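Local coordinates for protein serine--tRNA ligase (Pyrococcus horikoshii, PDB 2DQ0) that probably catalyses the ATP-dependent attachment of serine to tRNA(Ser), and also to tRNA(Sec), working as a class II synthetase homodimer, at residues Ala132-Ser146 against Glu359-Val371. Sequence-based numbering, arbitrary orientation.
Sequences ARVWKGHLERFLEQS and EAWMPGQGKFREV. With SSA (5'-O-(N-(L-seryl)-sulfamoyl)adenosine), chain G; SO4 (sulfate ion), chain D.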
loop_
_atom_site.group_PDB
_atom_site.type_symbol
_atom_site.label_atom_id
_atom_site.label_comp_id
_atom_site.label_asym_id
_atom_site.label_seq_id
_atom_site.Cartn_x
_atom_site.Cartn_y
_atom_site.Cartn_z
ATOM N N ALA A 132 -8.425 -29.142 19.612
ATOM C CA ALA A 132 -9.272 -27.975 19.751
ATOM C C ALA A 132 -9.814 -27.760 21.144
ATOM O O ALA A 132 -10.182 -28.698 21.847
ATOM C CB ALA A 132 -10.435 -28.063 18.768
ATOM N N ARG A 133 -9.859 -26.497 21.533
ATOM C CA ARG A 133 -10.404 -26.131 22.819
ATOM C C ARG A 133 -11.794 -25.596 22.487
ATOM O O ARG A 133 -11.936 -24.527 21.916
ATOM C CB ARG A 133 -9.521 -25.080 23.467
ATOM C CG ARG A 133 -8.077 -25.582 23.643
ATOM C CD ARG A 133 -7.099 -24.478 24.080
ATOM N NE ARG A 133 -7.467 -23.859 25.346
ATOM C CZ ARG A 133 -7.168 -22.602 25.666
ATOM N NH1 ARG A 133 -6.499 -21.837 24.808
ATOM N NH2 ARG A 133 -7.550 -22.097 26.837
ATOM N N VAL A 134 -12.809 -26.384 22.824
ATOM C CA VAL A 134 -14.205 -26.060 22.563
ATOM C C VAL A 134 -15.019 -25.659 23.793
ATOM O O VAL A 134 -14.948 -26.290 24.848
ATOM C CB VAL A 134 -14.935 -27.275 21.915
ATOM C CG1 VAL A 134 -16.356 -26.880 21.485
ATOM C CG2 VAL A 134 -14.117 -27.820 20.731
ATOM N N TRP A 135 -15.809 -24.606 23.636
ATOM C CA TRP A 135 -16.702 -24.143 24.694
ATOM C C TRP A 135 -17.862 -25.133 24.778
ATOM O O TRP A 135 -18.339 -25.614 23.741
ATOM C CB TRP A 135 -17.278 -22.793 24.333
ATOM C CG TRP A 135 -18.280 -22.279 25.310
ATOM C CD1 TRP A 135 -18.145 -22.209 26.679
ATOM C CD2 TRP A 135 -19.498 -21.603 24.991
ATOM N NE1 TRP A 135 -19.203 -21.512 27.222
ATOM C CE2 TRP A 135 -20.048 -21.128 26.211
ATOM C CE3 TRP A 135 -20.177 -21.340 23.791
ATOM C CZ2 TRP A 135 -21.259 -20.396 26.262
ATOM C CZ3 TRP A 135 -21.388 -20.606 23.838
ATOM C CH2 TRP A 135 -21.910 -20.144 25.072
ATOM N N LYS A 136 -18.327 -25.423 25.993
ATOM C CA LYS A 136 -19.439 -26.361 26.160
ATOM C C LYS A 136 -20.591 -26.019 25.203
ATOM O O LYS A 136 -21.225 -26.925 24.672
ATOM C CB LYS A 136 -19.940 -26.370 27.618
ATOM C CG LYS A 136 -21.100 -27.346 27.878
ATOM C CD LYS A 136 -21.526 -27.295 29.335
ATOM C CE LYS A 136 -22.758 -28.142 29.587
ATOM N NZ LYS A 136 -23.419 -27.831 30.898
ATOM N N GLY A 137 -20.811 -24.722 24.960
ATOM C CA GLY A 137 -21.883 -24.263 24.089
ATOM C C GLY A 137 -21.708 -24.356 22.577
ATOM O O GLY A 137 -22.609 -23.973 21.824
ATOM N N HIS A 138 -20.571 -24.872 22.118
ATOM C CA HIS A 138 -20.293 -25.003 20.679
ATOM C C HIS A 138 -20.043 -26.461 20.312
ATOM O O HIS A 138 -19.729 -26.784 19.176
ATOM C CB HIS A 138 -19.045 -24.186 20.316
ATOM C CG HIS A 138 -19.249 -22.703 20.366
ATOM N ND1 HIS A 138 -18.292 -21.840 20.852
ATOM C CD2 HIS A 138 -20.290 -21.927 19.973
ATOM C CE1 HIS A 138 -18.736 -20.595 20.758
ATOM N NE2 HIS A 138 -19.947 -20.622 20.230
ATOM N N LEU A 139 -20.185 -27.327 21.303
ATOM C CA LEU A 139 -19.943 -28.751 21.172
ATOM C C LEU A 139 -20.577 -29.453 19.972
ATOM O O LEU A 139 -19.926 -30.270 19.302
ATOM C CB LEU A 139 -20.369 -29.431 22.473
ATOM C CG LEU A 139 -19.990 -30.886 22.772
ATOM C CD1 LEU A 139 -20.975 -31.806 22.112
ATOM C CD2 LEU A 139 -18.562 -31.162 22.343
ATOM N N GLU A 140 -21.840 -29.162 19.685
ATOM C CA GLU A 140 -22.451 -29.833 18.553
ATOM C C GLU A 140 -21.864 -29.282 17.267
ATOM O O GLU A 140 -21.442 -30.050 16.407
ATOM C CB GLU A 140 -23.984 -29.687 18.552
ATOM C CG GLU A 140 -24.647 -30.454 17.409
ATOM C CD GLU A 140 -26.048 -30.934 17.729
ATOM O OE1 GLU A 140 -26.683 -31.536 16.833
ATOM O OE2 GLU A 140 -26.511 -30.719 18.870
ATOM N N ARG A 141 -21.818 -27.957 17.138
ATOM C CA ARG A 141 -21.261 -27.369 15.933
ATOM C C ARG A 141 -19.858 -27.924 15.719
ATOM O O ARG A 141 -19.526 -28.400 14.632
ATOM C CB ARG A 141 -21.213 -25.838 16.026
ATOM C CG ARG A 141 -20.554 -25.176 14.804
ATOM C CD ARG A 141 -21.029 -23.754 14.569
ATOM N NE ARG A 141 -20.602 -22.837 15.617
ATOM C CZ ARG A 141 -21.213 -21.695 15.908
ATOM N NH1 ARG A 141 -22.296 -21.317 15.228
ATOM N NH2 ARG A 141 -20.740 -20.929 16.887
ATOM N N PHE A 142 -19.034 -27.886 16.757
ATOM C CA PHE A 142 -17.690 -28.392 16.611
ATOM C C PHE A 142 -17.668 -29.822 16.091
ATOM O O PHE A 142 -16.938 -30.133 15.148
ATOM C CB PHE A 142 -16.932 -28.343 17.934
ATOM C CG PHE A 142 -15.633 -29.094 17.888
ATOM C CD1 PHE A 142 -15.581 -30.452 18.212
ATOM C CD2 PHE A 142 -14.487 -28.483 17.397
ATOM C CE1 PHE A 142 -14.414 -31.189 18.037
ATOM C CE2 PHE A 142 -13.315 -29.217 17.219
ATOM C CZ PHE A 142 -13.281 -30.576 17.539
ATOM N N LEU A 143 -18.468 -30.693 16.704
ATOM C CA LEU A 143 -18.489 -32.102 16.321
ATOM C C LEU A 143 -18.946 -32.382 14.907
ATOM O O LEU A 143 -18.427 -33.298 14.253
ATOM C CB LEU A 143 -19.326 -32.893 17.321
ATOM C CG LEU A 143 -18.593 -33.097 18.653
ATOM C CD1 LEU A 143 -19.540 -33.622 19.719
ATOM C CD2 LEU A 143 -17.446 -34.060 18.438
ATOM N N GLU A 144 -19.902 -31.588 14.435
ATOM C CA GLU A 144 -20.426 -31.732 13.086
ATOM C C GLU A 144 -19.354 -31.279 12.110
ATOM O O GLU A 144 -19.088 -31.945 11.112
ATOM C CB GLU A 144 -21.669 -30.864 12.899
ATOM C CG GLU A 144 -22.913 -31.624 12.457
ATOM C CD GLU A 144 -22.924 -31.951 10.974
ATOM O OE1 GLU A 144 -22.760 -31.012 10.166
ATOM O OE2 GLU A 144 -23.108 -33.136 10.617
ATOM N N GLN A 145 -18.725 -30.149 12.408
ATOM C CA GLN A 145 -17.701 -29.611 11.537
ATOM C C GLN A 145 -16.426 -30.462 11.513
ATOM O O GLN A 145 -15.723 -30.537 10.495
ATOM C CB GLN A 145 -17.406 -28.176 11.962
ATOM C CG GLN A 145 -18.569 -27.212 11.724
ATOM C CD GLN A 145 -18.806 -26.926 10.240
ATOM O OE1 GLN A 145 -19.651 -27.562 9.574
ATOM N NE2 GLN A 145 -18.044 -25.970 9.709
ATOM N N SER A 146 -16.127 -31.116 12.628
ATOM C CA SER A 146 -14.933 -31.948 12.687
ATOM C C SER A 146 -15.232 -33.385 12.268
ATOM O O SER A 146 -14.317 -34.168 12.041
ATOM C CB SER A 146 -14.340 -31.932 14.096
ATOM O OG SER A 146 -15.342 -32.179 15.074
ATOM N N GLU A 359 -8.665 -24.139 7.286
ATOM C CA GLU A 359 -9.620 -23.432 8.139
ATOM C C GLU A 359 -9.253 -23.753 9.556
ATOM O O GLU A 359 -9.333 -24.906 9.968
ATOM C CB GLU A 359 -11.054 -23.876 7.863
ATOM C CG GLU A 359 -11.577 -23.473 6.480
ATOM C CD GLU A 359 -12.879 -24.183 6.112
ATOM O OE1 GLU A 359 -13.487 -23.859 5.069
ATOM O OE2 GLU A 359 -13.298 -25.081 6.867
ATOM N N ALA A 360 -8.814 -22.737 10.293
ATOM C CA ALA A 360 -8.415 -22.910 11.694
ATOM C C ALA A 360 -9.603 -22.902 12.588
ATOM O O ALA A 360 -10.585 -22.220 12.324
ATOM C CB ALA A 360 -7.482 -21.808 12.144
ATOM N N TRP A 361 -9.497 -23.675 13.653
ATOM C CA TRP A 361 -10.536 -23.741 14.648
ATOM C C TRP A 361 -10.416 -22.421 15.420
ATOM O O TRP A 361 -9.327 -22.030 15.831
ATOM C CB TRP A 361 -10.300 -24.934 15.590
ATOM C CG TRP A 361 -11.301 -24.922 16.691
ATOM C CD1 TRP A 361 -11.066 -24.698 18.020
ATOM C CD2 TRP A 361 -12.721 -24.999 16.539
ATOM N NE1 TRP A 361 -12.257 -24.625 18.708
ATOM C CE2 TRP A 361 -13.291 -24.806 17.823
ATOM C CE3 TRP A 361 -13.568 -25.210 15.444
ATOM C CZ2 TRP A 361 -14.682 -24.818 18.042
ATOM C CZ3 TRP A 361 -14.946 -25.225 15.655
ATOM C CH2 TRP A 361 -15.489 -25.029 16.949
ATOM N N MET A 362 -11.526 -21.724 15.607
ATOM C CA MET A 362 -11.492 -20.462 16.324
ATOM C C MET A 362 -12.311 -20.613 17.597
ATOM O O MET A 362 -13.527 -20.402 17.619
ATOM C CB MET A 362 -12.052 -19.341 15.432
ATOM C CG MET A 362 -11.288 -19.147 14.110
ATOM S SD MET A 362 -9.569 -18.503 14.318
ATOM C CE MET A 362 -9.192 -18.025 12.625
ATOM N N PRO A 363 -11.644 -20.991 18.690
ATOM C CA PRO A 363 -12.325 -21.177 19.973
ATOM C C PRO A 363 -13.440 -20.173 20.294
ATOM O O PRO A 363 -14.533 -20.568 20.680
ATOM C CB PRO A 363 -11.175 -21.136 20.972
ATOM C CG PRO A 363 -10.044 -21.774 20.183
ATOM C CD PRO A 363 -10.182 -21.136 18.828
ATOM N N GLY A 364 -13.159 -18.882 20.135
ATOM C CA GLY A 364 -14.148 -17.856 20.425
ATOM C C GLY A 364 -15.358 -17.863 19.508
ATOM O O GLY A 364 -16.489 -17.751 19.956
ATOM N N GLN A 365 -15.127 -17.982 18.213
ATOM C CA GLN A 365 -16.213 -18.011 17.250
ATOM C C GLN A 365 -16.968 -19.335 17.299
ATOM O O GLN A 365 -18.122 -19.419 16.875
ATOM C CB GLN A 365 -15.666 -17.845 15.841
ATOM C CG GLN A 365 -15.326 -16.424 15.435
ATOM C CD GLN A 365 -14.879 -16.367 13.991
ATOM O OE1 GLN A 365 -15.465 -17.016 13.126
ATOM N NE2 GLN A 365 -13.839 -15.601 13.722
ATOM N N GLY A 366 -16.310 -20.374 17.799
ATOM C CA GLY A 366 -16.942 -21.668 17.828
ATOM C C GLY A 366 -17.008 -22.234 16.420
ATOM O O GLY A 366 -17.945 -22.943 16.089
ATOM N N LYS A 367 -16.036 -21.915 15.571
ATOM C CA LYS A 367 -16.033 -22.458 14.206
ATOM C C LYS A 367 -14.674 -22.503 13.472
ATOM O O LYS A 367 -13.687 -21.932 13.920
ATOM C CB LYS A 367 -17.066 -21.714 13.342
ATOM C CG LYS A 367 -17.012 -20.230 13.437
ATOM C CD LYS A 367 -18.145 -19.576 12.657
ATOM C CE LYS A 367 -19.510 -19.759 13.312
ATOM N NZ LYS A 367 -20.537 -18.854 12.681
ATOM N N PHE A 368 -14.625 -23.233 12.365
ATOM C CA PHE A 368 -13.407 -23.293 11.568
ATOM C C PHE A 368 -13.454 -22.124 10.571
ATOM O O PHE A 368 -14.459 -21.917 9.900
ATOM C CB PHE A 368 -13.317 -24.606 10.797
ATOM C CG PHE A 368 -13.038 -25.806 11.653
ATOM C CD1 PHE A 368 -14.083 -26.537 12.217
ATOM C CD2 PHE A 368 -11.724 -26.233 11.863
ATOM C CE1 PHE A 368 -13.821 -27.682 12.977
ATOM C CE2 PHE A 368 -11.445 -27.372 12.621
ATOM C CZ PHE A 368 -12.492 -28.100 13.180
ATOM N N ARG A 369 -12.380 -21.353 10.471
ATOM C CA ARG A 369 -12.385 -20.228 9.537
ATOM C C ARG A 369 -11.168 -20.268 8.625
ATOM O O ARG A 369 -10.050 -20.557 9.085
ATOM C CB ARG A 369 -12.399 -18.890 10.296
ATOM C CG ARG A 369 -13.491 -18.729 11.357
ATOM C CD ARG A 369 -14.879 -18.978 10.804
ATOM N NE ARG A 369 -15.205 -18.240 9.573
ATOM C CZ ARG A 369 -15.681 -16.990 9.517
ATOM N NH1 ARG A 369 -15.949 -16.435 8.341
ATOM N NH2 ARG A 369 -15.888 -16.280 10.620
ATOM N N GLU A 370 -11.398 -19.976 7.339
ATOM C CA GLU A 370 -10.337 -19.941 6.340
ATOM C C GLU A 370 -9.206 -19.092 6.844
ATOM O O GLU A 370 -9.417 -17.976 7.329
ATOM C CB GLU A 370 -10.805 -19.340 5.013
ATOM C CG GLU A 370 -9.646 -19.163 4.014
ATOM C CD GLU A 370 -10.067 -18.543 2.697
ATOM O OE1 GLU A 370 -9.173 -18.282 1.856
ATOM O OE2 GLU A 370 -11.284 -18.322 2.496
ATOM N N VAL A 371 -7.999 -19.617 6.696
ATOM C CA VAL A 371 -6.829 -18.922 7.159
ATOM C C VAL A 371 -5.737 -18.962 6.064
ATOM O O VAL A 371 -4.781 -18.194 6.104
ATOM C CB VAL A 371 -6.400 -19.550 8.508
ATOM C CG1 VAL A 371 -5.378 -20.688 8.300
ATOM C CG2 VAL A 371 -5.929 -18.460 9.438
HETATM N N10 SSA G . -2.987 -15.499 -3.526
HETATM C CA SSA G . -3.940 -16.390 -2.840
HETATM C CB SSA G . -3.229 -17.319 -1.893
HETATM O OG SSA G . -2.738 -16.641 -0.732
HETATM C C9 SSA G . -4.996 -15.642 -2.035
HETATM O O9 SSA G . -4.934 -14.425 -1.885
HETATM N N8 SSA G . -5.995 -16.374 -1.526
HETATM S S1 SSA G . -7.127 -15.680 -0.620
HETATM O O1S SSA G . -7.789 -14.722 -1.493
HETATM O O2S SSA G . -7.885 -16.772 -0.020
HETATM O "O5'" SSA G . -6.312 -14.908 0.475
HETATM C "C5'" SSA G . -5.414 -15.623 1.302
HETATM C "C4'" SSA G . -5.697 -15.400 2.754
HETATM O "O4'" SSA G . -5.542 -14.009 3.096
HETATM C "C3'" SSA G . -7.075 -15.748 3.279
HETATM O "O3'" SSA G . -7.182 -17.146 3.454
HETATM C "C2'" SSA G . -7.017 -15.037 4.619
HETATM O "O2'" SSA G . -6.196 -15.664 5.575
HETATM C "C1'" SSA G . -6.389 -13.702 4.196
HETATM N N9 SSA G . -7.351 -12.711 3.722
HETATM C C8 SSA G . -8.013 -12.638 2.507
HETATM N N7 SSA G . -8.817 -11.611 2.409
HETATM C C5 SSA G . -8.684 -10.965 3.635
HETATM C C6 SSA G . -9.291 -9.802 4.179
HETATM N N6 SSA G . -10.179 -9.068 3.517
HETATM N N1 SSA G . -8.926 -9.415 5.441
HETATM C C2 SSA G . -8.015 -10.159 6.105
HETATM N N3 SSA G . -7.380 -11.281 5.694
HETATM C C4 SSA G . -7.775 -11.635 4.450
HETATM S S SO4 D . -18.242 -13.163 8.917
HETATM O O1 SO4 D . -17.284 -12.045 8.802
HETATM O O2 SO4 D . -18.172 -13.701 10.289
HETATM O O3 SO4 D . -19.623 -12.715 8.636
HETATM O O4 SO4 D . -17.877 -14.201 7.937
#
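Trp361 meets the edge of Phe142 with its indole face: the Phe142 ring and the six-membered ring of Trp361 have planes at 86° and centroids 4.9 Å apart, a T-shaped pair. Ala132 CB lies over the five-membered ring of Trp361, 3.9 Å from its centroid, as a CH-pi contact. The indole is also fixed at its rim, where Trp361 NE1 donates to Arg133 O (3.2 Å, 161° at the hydrogen); the acceptor sits in the ring plane, although NE1 stands well above the carbonyl plane. Replacing Trp361 by alanine is likely to leave Arg133 O without this donor and open a gap beside Phe142 and Ala132. Next to this buried part, Gly366 CA makes a CH-pi contact over one His138 ring face, 3.5 Å from the centroid, and Trp135 covers the other. Arg141 and Lys367 form a partly exposed border. Arg141, bent at chi3 (67°), makes a bent hydrogen bond from NE to Gly366 O (2.7 Å), tilted from the guanidinium plane, while Lys367 CE lies over that group. A G1 beta bulge sets Gly366, with positive phi, and Lys367 opposite Met362, whose N bonds Lys367 O and whose O accepts from Gly366 N, closing a hairpin of the class II catalytic sheet that continues to Glu370, hydrogen-bonded to the seryl-adenylate analogue.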